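PDB 3T6O: sulfate transporter/antisigma-factor antagonist STAS from Planctomyces limnophilus, which probably acts as an anti-sigma-factor antagonist, a STAS-domain protein of the kind that relieves sigma factors from their inhibitors. Local coordinates for residues T30-A42 and S64-I76. Sequence-based numbering, arbitrary orientation.
Sequences TEVEQIASTFLAA and SFIELLVRGWKRI
Leu68 and Leu40 interlock by knobs-into-holes packing between two near-parallel helices of the STAS fold, whose axes cross at 18° and approach to 9.5 Å. Leu68 fits among Val32, Ala36, Phe39 and Leu40. With CG anti to the backbone N (chi1 -175°), its branch point meets the facing helix, and chi2 (56°) turns CD1 to Ala36 CB at 3.9 Å and CD2 to Val32 CG1 and Ile35 CG1. Nearer the helix starts, Val32 CG2 sits 3.6 Å from Phe65 CA and also reaches the edge of that residue's ring. Phe39 slides past Leu68 in the opposite direction, CD2 3.6 Å from Leu68 CG, and carries its ring to Gly72, CE2 3.7 Å from Gly72 CA, an approach the missing side chain permits. Phe39 and Leu69 both continue onto Ile53 of strand 50-54, so this seam closes against the central sheet.

The other knob, Leu40, is bordered by two arginines. Its CD1 lies over one face of the Arg71 guanidinium, its CD2 over one face of Arg75's. Both arginines form salt bridges to Glu95 of a neighbouring subunit. An alanine in place of Arg75 would probably take the flat cover off one side of Leu40 CD2 and cost that Glu95 one of its partners. Arg75 also turns back on its own helix, its NH1 donating to Arg71 O at 3.1 Å from above the carbonyl plane.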
ATOM      1  N   THR A  30     -12.354  10.070  -5.499  1.00 36.77           N
ATOM      2  CA  THR A  30     -12.329  11.324  -6.222  1.00 37.62           C
ATOM      3  C   THR A  30     -12.123  12.522  -5.331  1.00 35.56           C
ATOM      4  O   THR A  30     -11.344  13.408  -5.677  1.00 35.58           O
ATOM      5  CB  THR A  30     -13.655  11.548  -7.000  1.00 40.83           C
ATOM      6  OG1 THR A  30     -13.818  10.492  -7.939  1.00 44.27           O
ATOM      7  CG2 THR A  30     -13.628  12.868  -7.773  1.00 41.18           C
ATOM      8  N   GLU A  31     -12.850  12.575  -4.219  1.00 33.08           N
ATOM      9  CA  GLU A  31     -12.701  13.658  -3.256  1.00 31.62           C
ATOM     10  C   GLU A  31     -11.339  13.610  -2.574  1.00 29.58           C
ATOM     11  O   GLU A  31     -10.711  14.666  -2.311  1.00 27.86           O
ATOM     12  CB  GLU A  31     -13.804  13.616  -2.194  1.00 31.49           C
ATOM     13  CG  GLU A  31     -15.220  13.935  -2.738  1.00 34.31           C
ATOM     14  CD  GLU A  31     -15.852  12.765  -3.448  1.00 39.24           C
ATOM     15  OE1 GLU A  31     -15.383  11.611  -3.280  1.00 40.38           O
ATOM     16  OE2 GLU A  31     -16.813  12.985  -4.216  1.00 46.09           O
ATOM     17  N   VAL A  32     -10.845  12.398  -2.317  1.00 28.83           N
ATOM     18  CA  VAL A  32      -9.569  12.267  -1.635  1.00 27.12           C
ATOM     19  C   VAL A  32      -8.466  12.828  -2.542  1.00 28.61           C
ATOM     20  O   VAL A  32      -7.598  13.541  -2.056  1.00 27.01           O
ATOM     21  CB  VAL A  32      -9.293  10.818  -1.176  1.00 27.34           C
ATOM     22  CG1 VAL A  32      -7.853  10.665  -0.735  1.00 26.51           C
ATOM     23  CG2 VAL A  32     -10.252  10.424  -0.051  1.00 25.08           C
ATOM     24  N   GLU A  33      -8.545  12.585  -3.855  1.00 30.79           N
ATOM     25  CA  GLU A  33      -7.550  13.171  -4.788  0.50 32.09           C
ATOM     26  C   GLU A  33      -7.633  14.665  -4.791  1.00 32.08           C
ATOM     27  O   GLU A  33      -6.615  15.334  -4.962  1.00 32.84           O
ATOM     28  CB  GLU A  33      -7.700  12.766  -6.256  0.50 34.55           C
ATOM     29  CG  GLU A  33      -6.565  13.423  -7.216  0.50 35.33           C
ATOM     30  CD  GLU A  33      -6.911  14.799  -7.895  0.50 35.95           C
ATOM     31  OE1 GLU A  33      -8.107  15.149  -7.987  0.50 34.03           O
ATOM     32  OE2 GLU A  33      -5.973  15.523  -8.369  0.50 32.39           O
ATOM     33  N   GLN A  34      -8.834  15.208  -4.652  1.00 31.98           N
ATOM     34  CA  GLN A  34      -9.005  16.665  -4.710  1.00 32.52           C
ATOM     35  C   GLN A  34      -8.317  17.350  -3.550  1.00 28.63           C
ATOM     36  O   GLN A  34      -7.837  18.435  -3.709  1.00 29.66           O
ATOM     37  CB  GLN A  34     -10.475  17.086  -4.666  1.00 34.27           C
ATOM     38  CG  GLN A  34     -11.271  16.906  -5.938  1.00 40.01           C
ATOM     39  CD  GLN A  34     -12.745  17.319  -5.712  1.00 45.19           C
ATOM     40  OE1 GLN A  34     -13.041  18.473  -5.341  1.00 49.85           O
ATOM     41  NE2 GLN A  34     -13.655  16.378  -5.892  1.00 45.34           N
ATOM     42  N   ILE A  35      -8.288  16.726  -2.386  1.00 24.89           N
ATOM     43  CA  ILE A  35      -7.865  17.400  -1.161  1.00 22.64           C
ATOM     44  C   ILE A  35      -6.458  17.015  -0.712  1.00 22.49           C
ATOM     45  O   ILE A  35      -5.922  17.626   0.212  1.00 20.70           O
ATOM     46  CB  ILE A  35      -8.847  17.134   0.003  1.00 21.45           C
ATOM     47  CG1 ILE A  35      -8.773  15.678   0.489  1.00 20.74           C
ATOM     48  CG2 ILE A  35     -10.271  17.516  -0.399  1.00 20.18           C
ATOM     49  CD1 ILE A  35      -9.729  15.354   1.683  1.00 17.05           C
ATOM     50  N   ALA A  36      -5.860  16.020  -1.374  1.00 22.16           N
ATOM     51  CA  ALA A  36      -4.618  15.385  -0.887  1.00 22.21           C
ATOM     52  C   ALA A  36      -3.497  16.375  -0.773  1.00 22.42           C
ATOM     53  O   ALA A  36      -2.802  16.429   0.251  1.00 21.14           O
ATOM     54  CB  ALA A  36      -4.197  14.221  -1.796  1.00 22.58           C
ATOM     55  N   SER A  37      -3.373  17.202  -1.805  1.00 24.51           N
ATOM     56  CA  SER A  37      -2.312  18.184  -1.884  1.00 26.74           C
ATOM     57  C   SER A  37      -2.353  19.273  -0.784  1.00 26.09           C
ATOM     58  O   SER A  37      -1.353  19.545  -0.102  1.00 26.57           O
ATOM     59  CB  SER A  37      -2.317  18.783  -3.296  1.00 29.33           C
ATOM     60  OG  SER A  37      -1.422  19.848  -3.361  1.00 32.99           O
ATOM     61  N   THR A  38      -3.510  19.866  -0.576  1.00 25.83           N
ATOM     62  CA  THR A  38      -3.669  20.839   0.501  1.00 25.25           C
ATOM     63  C   THR A  38      -3.461  20.156   1.856  1.00 23.24           C
ATOM     64  O   THR A  38      -2.774  20.675   2.711  1.00 22.38           O
ATOM     65  CB  THR A  38      -5.066  21.526   0.378  1.00 26.35           C
ATOM     66  OG1 THR A  38      -5.111  22.147  -0.897  1.00 26.84           O
ATOM     67  CG2 THR A  38      -5.309  22.604   1.413  1.00 25.27           C
ATOM     68  N   PHE A  39      -4.022  18.961   2.028  1.00 22.17           N
ATOM     69  CA  PHE A  39      -3.891  18.246   3.251  1.00 20.10           C
ATOM     70  C   PHE A  39      -2.438  17.942   3.619  1.00 21.05           C
ATOM     71  O   PHE A  39      -1.966  18.236   4.749  1.00 19.89           O
ATOM     72  CB  PHE A  39      -4.711  16.971   3.164  1.00 20.41           C
ATOM     73  CG  PHE A  39      -4.561  16.088   4.339  1.00 19.74           C
ATOM     74  CD1 PHE A  39      -5.199  16.401   5.531  1.00 24.11           C
ATOM     75  CD2 PHE A  39      -3.795  14.941   4.282  1.00 19.00           C
ATOM     76  CE1 PHE A  39      -5.067  15.580   6.657  1.00 24.61           C
ATOM     77  CE2 PHE A  39      -3.662  14.106   5.397  1.00 17.45           C
ATOM     78  CZ  PHE A  39      -4.275  14.437   6.593  1.00 21.46           C
ATOM     79  N   LEU A  40      -1.711  17.357   2.665  1.00 21.51           N
ATOM     80  CA  LEU A  40      -0.334  16.966   2.938  1.00 22.18           C
ATOM     81  C   LEU A  40       0.553  18.203   3.130  1.00 22.44           C
ATOM     82  O   LEU A  40       1.433  18.200   3.975  1.00 21.68           O
ATOM     83  CB  LEU A  40       0.216  16.013   1.847  1.00 23.50           C
ATOM     84  CG  LEU A  40      -0.430  14.624   1.773  1.00 23.91           C
ATOM     85  CD1 LEU A  40       0.188  13.842   0.648  1.00 29.22           C
ATOM     86  CD2 LEU A  40      -0.261  13.854   3.066  1.00 25.52           C
ATOM     87  N   ALA A  41       0.284  19.282   2.414  1.00 23.52           N
ATOM     88  CA  ALA A  41       1.106  20.494   2.597  1.00 25.87           C
ATOM     89  C   ALA A  41       0.856  21.102   3.993  1.00 25.39           C
ATOM     90  O   ALA A  41       1.756  21.679   4.556  1.00 27.32           O
ATOM     91  CB  ALA A  41       0.868  21.561   1.448  1.00 26.73           C
ATOM     92  N   ALA A  42      -0.329  20.895   4.568  1.00 23.81           N
ATOM     93  CA  ALA A  42      -0.643  21.365   5.920  1.00 23.58           C
ATOM     94  C   ALA A  42       0.048  20.533   7.030  1.00 23.34           C
ATOM     95  O   ALA A  42      -0.103  20.828   8.193  1.00 21.96           O
ATOM     96  CB  ALA A  42      -2.164  21.347   6.153  1.00 21.35           C
ATOM     97  N   SER A  64      -9.942   4.935   1.090  1.00 24.13           N
ATOM     98  CA  SER A  64      -9.150   5.968   0.398  1.00 24.79           C
ATOM     99  C   SER A  64      -8.848   7.118   1.345  1.00 22.13           C
ATOM    100  O   SER A  64      -7.735   7.609   1.396  1.00 20.82           O
ATOM    101  CB  SER A  64      -9.920   6.596  -0.759  1.00 26.47           C
ATOM    102  OG  SER A  64     -10.247   5.645  -1.690  1.00 30.54           O
ATOM    103  N   PHE A  65      -9.853   7.533   2.103  1.00 21.53           N
ATOM    104  CA  PHE A  65      -9.671   8.627   3.021  1.00 20.13           C
ATOM    105  C   PHE A  65      -8.843   8.220   4.222  1.00 20.28           C
ATOM    106  O   PHE A  65      -7.994   8.986   4.666  1.00 20.23           O
ATOM    107  CB  PHE A  65     -11.003   9.176   3.452  1.00 20.88           C
ATOM    108  CG  PHE A  65     -10.897  10.365   4.383  1.00 18.66           C
ATOM    109  CD1 PHE A  65     -10.305  11.550   3.965  1.00 17.97           C
ATOM    110  CD2 PHE A  65     -11.365  10.287   5.672  1.00 19.22           C
ATOM    111  CE1 PHE A  65     -10.242  12.656   4.846  1.00 18.51           C
ATOM    112  CE2 PHE A  65     -11.306  11.369   6.547  1.00 17.37           C
ATOM    113  CZ  PHE A  65     -10.744  12.567   6.116  1.00 16.34           C
ATOM    114  N   ILE A  66      -9.037   7.019   4.742  1.00 21.14           N
ATOM    115  CA  ILE A  66      -8.231   6.576   5.866  1.00 21.78           C
ATOM    116  C   ILE A  66      -6.770   6.515   5.449  1.00 22.52           C
ATOM    117  O   ILE A  66      -5.896   6.875   6.225  1.00 22.74           O
ATOM    118  CB  ILE A  66      -8.682   5.215   6.435  1.00 23.37           C
ATOM    119  CG1 ILE A  66     -10.066   5.358   7.087  1.00 24.85           C
ATOM    120  CG2 ILE A  66      -7.698   4.731   7.510  1.00 22.19           C
ATOM    121  CD1 ILE A  66     -10.548   4.047   7.738  1.00 26.23           C
ATOM    122  N   GLU A  67      -6.526   6.042   4.232  1.00 23.28           N
ATOM    123  CA  GLU A  67      -5.194   6.008   3.664  1.00 25.39           C
ATOM    124  C   GLU A  67      -4.556   7.412   3.603  1.00 22.90           C
ATOM    125  O   GLU A  67      -3.396   7.580   3.982  1.00 22.04           O
ATOM    126  CB  GLU A  67      -5.213   5.428   2.252  1.00 26.86           C
ATOM    127  CG  GLU A  67      -5.278   3.953   2.210  1.00 34.36           C
ATOM    128  CD  GLU A  67      -5.448   3.404   0.772  1.00 41.09           C
ATOM    129  OE1 GLU A  67      -5.338   4.208  -0.222  1.00 43.46           O
ATOM    130  OE2 GLU A  67      -5.689   2.179   0.683  1.00 42.41           O
ATOM    131  N   LEU A  68      -5.311   8.398   3.143  1.00 21.37           N
ATOM    132  CA  LEU A  68      -4.771   9.784   3.167  1.00 20.41           C
ATOM    133  C   LEU A  68      -4.398  10.225   4.568  1.00 19.59           C
ATOM    134  O   LEU A  68      -3.337  10.786   4.783  1.00 19.76           O
ATOM    135  CB  LEU A  68      -5.764  10.789   2.605  1.00 20.64           C
ATOM    136  CG  LEU A  68      -5.264  12.255   2.470  1.00 18.59           C
ATOM    137  CD1 LEU A  68      -3.977  12.377   1.629  1.00 16.32           C
ATOM    138  CD2 LEU A  68      -6.380  13.074   1.863  1.00 20.15           C
ATOM    139  N   LEU A  69      -5.293   9.998   5.527  1.00 19.61           N
ATOM    140  CA  LEU A  69      -5.049  10.401   6.916  1.00 19.01           C
ATOM    141  C   LEU A  69      -3.734   9.781   7.463  1.00 19.94           C
ATOM    142  O   LEU A  69      -2.937  10.448   8.168  1.00 20.74           O
ATOM    143  CB  LEU A  69      -6.244  10.060   7.780  1.00 19.13           C
ATOM    144  CG  LEU A  69      -7.595  10.829   7.682  1.00 21.30           C
ATOM    145  CD1 LEU A  69      -8.546  10.416   8.812  1.00 19.20           C
ATOM    146  CD2 LEU A  69      -7.427  12.306   7.709  1.00 21.00           C
ATOM    147  N   VAL A  70      -3.482   8.535   7.065  1.00 20.00           N
ATOM    148  CA  VAL A  70      -2.294   7.784   7.496  1.00 20.07           C
ATOM    149  C   VAL A  70      -1.054   8.453   6.898  1.00 19.72           C
ATOM    150  O   VAL A  70      -0.040   8.574   7.559  1.00 18.80           O
ATOM    151  CB  VAL A  70      -2.427   6.293   7.141  1.00 20.82           C
ATOM    152  CG1 VAL A  70      -1.108   5.541   7.248  1.00 21.11           C
ATOM    153  CG2 VAL A  70      -3.527   5.593   8.054  1.00 21.34           C
ATOM    154  N   ARG A  71      -1.161   8.940   5.669  1.00 19.78           N
ATOM    155  CA  ARG A  71      -0.050   9.670   5.052  1.00 20.68           C
ATOM    156  C   ARG A  71       0.263  10.936   5.806  1.00 19.98           C
ATOM    157  O   ARG A  71       1.436  11.300   5.958  1.00 23.11           O
ATOM    158  CB  ARG A  71      -0.309   9.998   3.575  1.00 20.99           C
ATOM    159  CG  ARG A  71      -0.449   8.799   2.697  1.00 22.87           C
ATOM    160  CD  ARG A  71      -0.871   9.203   1.280  1.00 25.00           C
ATOM    161  NE  ARG A  71       0.203   9.895   0.624  1.00 25.11           N
ATOM    162  CZ  ARG A  71       0.106  10.618  -0.490  1.00 28.58           C
ATOM    163  NH1 ARG A  71      -1.066  10.781  -1.094  1.00 30.37           N
ATOM    164  NH2 ARG A  71       1.209  11.166  -1.009  1.00 26.80           N
ATOM    165  N   GLY A  72      -0.767  11.635   6.234  1.00 18.99           N
ATOM    166  CA  GLY A  72      -0.605  12.848   7.034  1.00 18.75           C
ATOM    167  C   GLY A  72       0.028  12.488   8.362  1.00 19.12           C
ATOM    168  O   GLY A  72       1.017  13.082   8.780  1.00 19.98           O
ATOM    169  N   TRP A  73      -0.531  11.484   9.011  1.00 18.62           N
ATOM    170  CA  TRP A  73      -0.027  11.074  10.310  1.00 19.21           C
ATOM    171  C   TRP A  73       1.448  10.674  10.272  1.00 20.99           C
ATOM    172  O   TRP A  73       2.198  11.042  11.174  1.00 19.64           O
ATOM    173  CB  TRP A  73      -0.924   9.966  10.900  1.00 19.63           C
ATOM    174  CG  TRP A  73      -0.329   9.245  12.069  1.00 22.03           C
ATOM    175  CD1 TRP A  73      -0.166   9.709  13.347  1.00 23.21           C
ATOM    176  CD2 TRP A  73       0.173   7.924  12.051  1.00 25.97           C
ATOM    177  NE1 TRP A  73       0.413   8.746  14.129  1.00 27.37           N
ATOM    178  CE2 TRP A  73       0.654   7.642  13.351  1.00 29.43           C
ATOM    179  CE3 TRP A  73       0.318   6.964  11.047  1.00 29.05           C
ATOM    180  CZ2 TRP A  73       1.251   6.428  13.676  1.00 31.89           C
ATOM    181  CZ3 TRP A  73       0.908   5.742  11.369  1.00 33.40           C
ATOM    182  CH2 TRP A  73       1.359   5.482  12.675  1.00 35.04           C
ATOM    183  N   LYS A  74       1.873   9.935   9.220  1.00 21.61           N
ATOM    184  CA  LYS A  74       3.278   9.504   9.099  1.00 24.24           C
ATOM    185  C   LYS A  74       4.243  10.698   8.988  1.00 25.02           C
ATOM    186  O   LYS A  74       5.419  10.618   9.388  1.00 26.64           O
ATOM    187  CB  LYS A  74       3.472   8.576   7.874  1.00 24.80           C
ATOM    188  CG  LYS A  74       2.868   7.196   8.041  1.00 26.82           C
ATOM    189  CD  LYS A  74       3.157   6.281   6.859  1.00 32.57           C
ATOM    190  CE  LYS A  74       2.345   4.991   6.997  1.00 35.49           C
ATOM    191  NZ  LYS A  74       2.432   4.001   5.881  1.00 39.00           N
ATOM    192  N   ARG A  75       3.753  11.782   8.417  1.00 23.96           N
ATOM    193  CA  ARG A  75       4.550  12.983   8.302  1.00 26.67           C
ATOM    194  C   ARG A  75       4.763  13.652   9.648  1.00 28.36           C
ATOM    195  O   ARG A  75       5.804  14.260   9.867  1.00 31.59           O
ATOM    196  CB  ARG A  75       3.936  13.980   7.297  1.00 24.95           C
ATOM    197  CG  ARG A  75       4.331  13.641   5.866  1.00 25.12           C
ATOM    198  CD  ARG A  75       3.329  14.139   4.886  1.00 24.32           C
ATOM    199  NE  ARG A  75       3.751  13.940   3.506  1.00 25.70           N
ATOM    200  CZ  ARG A  75       3.644  12.785   2.852  1.00 27.31           C
ATOM    201  NH1 ARG A  75       3.129  11.722   3.444  1.00 28.85           N
ATOM    202  NH2 ARG A  75       4.016  12.710   1.603  1.00 27.77           N
ATOM    203  N   ILE A  76       3.801  13.562  10.546  1.00 28.56           N
ATOM    204  CA  ILE A  76       3.994  14.224  11.828  1.00 29.41           C
ATOM    205  C   ILE A  76       4.367  13.296  13.003  1.00 30.79           C
ATOM    206  O   ILE A  76       4.843  13.779  14.019  1.00 31.19           O
ATOM    207  CB  ILE A  76       2.806  15.105  12.166  1.00 28.17           C
ATOM    208  CG1 ILE A  76       1.694  14.326  12.766  1.00 26.05           C
ATOM    209  CG2 ILE A  76       2.251  15.942  10.913  1.00 28.75           C
ATOM    210  CD1 ILE A  76       0.664  15.258  13.247  1.00 25.09           C
TER